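Local structure of HTH-type transcriptional repressor PhnF (Mycobacterium smegmatis, 3F8M) at residues 30-35 with 75-80. The protein represses, when phosphate is available in the cell, the phnDCE operon involved in phosphate uptake, as a GntR-family DNA-binding transcriptional regulator. Sequence-based numbering, arbitrary orientation. Where two conformers were deposited one is given.
Sequences MRIGDP and VARPKI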
# COMPACT_ATOMS: atom_id res chain seq x y z
N MET A 30 8.96 -14.39 26.13
CA MET A 30 7.84 -13.58 26.57
C MET A 30 6.61 -13.82 25.69
O MET A 30 6.73 -14.36 24.59
CB MET A 30 8.21 -12.09 26.57
CG MET A 30 9.37 -11.74 27.52
SD MET A 30 10.18 -10.14 27.22
CE MET A 30 9.06 -8.97 28.04
N ARG A 31 5.46 -13.39 26.19
CA ARG A 31 4.20 -13.44 25.45
C ARG A 31 3.86 -12.08 24.90
O ARG A 31 4.34 -11.06 25.41
CB ARG A 31 3.05 -13.84 26.39
CG ARG A 31 3.18 -15.23 26.93
CD ARG A 31 2.11 -15.48 27.98
NE ARG A 31 2.38 -16.71 28.73
CZ ARG A 31 1.68 -17.13 29.77
NH1 ARG A 31 0.66 -16.43 30.24
NH2 ARG A 31 2.01 -18.27 30.35
N ILE A 32 2.99 -12.05 23.89
CA ILE A 32 2.49 -10.80 23.37
C ILE A 32 1.83 -9.99 24.52
O ILE A 32 1.07 -10.55 25.31
CB ILE A 32 1.51 -11.09 22.21
CG1 ILE A 32 2.30 -11.69 21.02
CG2 ILE A 32 0.70 -9.86 21.87
CD1 ILE A 32 1.42 -12.34 19.89
N GLY A 33 2.17 -8.72 24.65
CA GLY A 33 1.66 -7.90 25.76
C GLY A 33 2.57 -7.81 26.99
O GLY A 33 2.39 -6.91 27.80
N ASP A 34 3.59 -8.68 27.10
CA ASP A 34 4.50 -8.67 28.28
C ASP A 34 5.36 -7.38 28.28
O ASP A 34 5.99 -7.05 27.25
CB ASP A 34 5.44 -9.87 28.23
CG ASP A 34 4.81 -11.14 28.74
OD1 ASP A 34 3.66 -11.10 29.23
OD2 ASP A 34 5.50 -12.17 28.68
N PRO A 35 5.45 -6.67 29.44
CA PRO A 35 6.33 -5.49 29.50
C PRO A 35 7.78 -5.77 29.84
O PRO A 35 8.04 -6.60 30.72
CB PRO A 35 5.72 -4.66 30.64
CG PRO A 35 5.10 -5.69 31.57
CD PRO A 35 4.64 -6.85 30.67
N VAL A 75 5.71 -6.54 24.32
CA VAL A 75 5.90 -7.46 23.21
C VAL A 75 4.68 -7.27 22.27
O VAL A 75 3.54 -7.12 22.74
CB VAL A 75 6.03 -8.91 23.74
CG1 VAL A 75 6.10 -9.94 22.60
CG2 VAL A 75 7.31 -9.03 24.59
N ALA A 76 4.93 -7.23 20.95
CA ALA A 76 3.82 -7.07 19.99
C ALA A 76 3.80 -8.29 19.08
O ALA A 76 4.74 -9.07 19.10
CB ALA A 76 4.00 -5.79 19.15
N ARG A 77 2.70 -8.51 18.34
CA ARG A 77 2.73 -9.48 17.25
C ARG A 77 3.16 -8.71 16.00
O ARG A 77 2.50 -7.75 15.61
CB ARG A 77 1.36 -10.15 17.01
CG ARG A 77 1.44 -11.32 16.02
CD ARG A 77 0.08 -11.91 15.71
NE ARG A 77 -0.35 -12.84 16.74
CZ ARG A 77 -1.29 -12.55 17.63
NH1 ARG A 77 -1.89 -11.38 17.57
NH2 ARG A 77 -1.64 -13.43 18.55
N PRO A 78 4.29 -9.11 15.40
CA PRO A 78 4.78 -8.32 14.31
C PRO A 78 3.89 -8.51 13.06
O PRO A 78 3.40 -9.62 12.81
CB PRO A 78 6.18 -8.90 14.05
CG PRO A 78 6.41 -9.93 15.04
CD PRO A 78 5.15 -10.27 15.71
N LYS A 79 3.67 -7.42 12.35
CA LYS A 79 3.06 -7.48 11.01
C LYS A 79 3.97 -8.23 10.08
O LYS A 79 5.20 -8.05 10.12
CB LYS A 79 2.86 -6.06 10.47
CG LYS A 79 1.89 -5.23 11.28
CD LYS A 79 1.88 -3.83 10.73
CE LYS A 79 0.80 -2.99 11.36
NZ LYS A 79 0.88 -1.62 10.77
N ILE A 80 3.39 -9.07 9.22
CA ILE A 80 4.14 -9.64 8.10
C ILE A 80 4.52 -8.53 7.16
O ILE A 80 3.67 -7.72 6.82
CB ILE A 80 3.35 -10.74 7.34
CG1 ILE A 80 3.18 -11.96 8.22
CG2 ILE A 80 4.14 -11.22 6.12
CD1 ILE A 80 1.90 -12.71 7.96
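V75 is bonded through both its backbone polar atoms to the turn at R31-D34. G33 N donates to V75 O at 2.8 Å with an N-H...O angle of 162°, from above the carbonyl plane, and V75 N returns a bond to D34 O at 3.0 Å. The turn itself is type II, closed by D34 N to R31 O; its third position is G33, where a positive phi of 94° would press a CB against the preceding carbonyl oxygen. The D34 side chain adds a second closure: OD2 accepts R31 N at 2.8 Å in a nearly straight bond (172°), the N-H arriving from above the carboxylate plane.

The V75 side chain points at the turn, its CB 3.2 Å from R31 O. With CG1 anti to its own backbone N, that methyl reaches I32 CA, while CG2 meets M30 CB at 3.8 Å and lies about as close to the M30 methyl CE. I32 carries the contact past V75 toward R77. In the R77 conformer given here, one of two modelled, I32 CD1 lies over one face of the guanidinium, off its centre and 3.5 Å from R77 CZ; this part of the contact is less certain.

The turn and V75 belong to the winged helix-turn-helix domain. Their pairing joins the link between helices 15-29 and 39-45 to the end of the wing hairpin, strands 66-69 and 72-75, with F36 packing on M30 and V75. Residues 76-80 lead on to strand 80-83, which pairs with strand 233-240, and K79 forms a salt bridge with D186 of the second subunit.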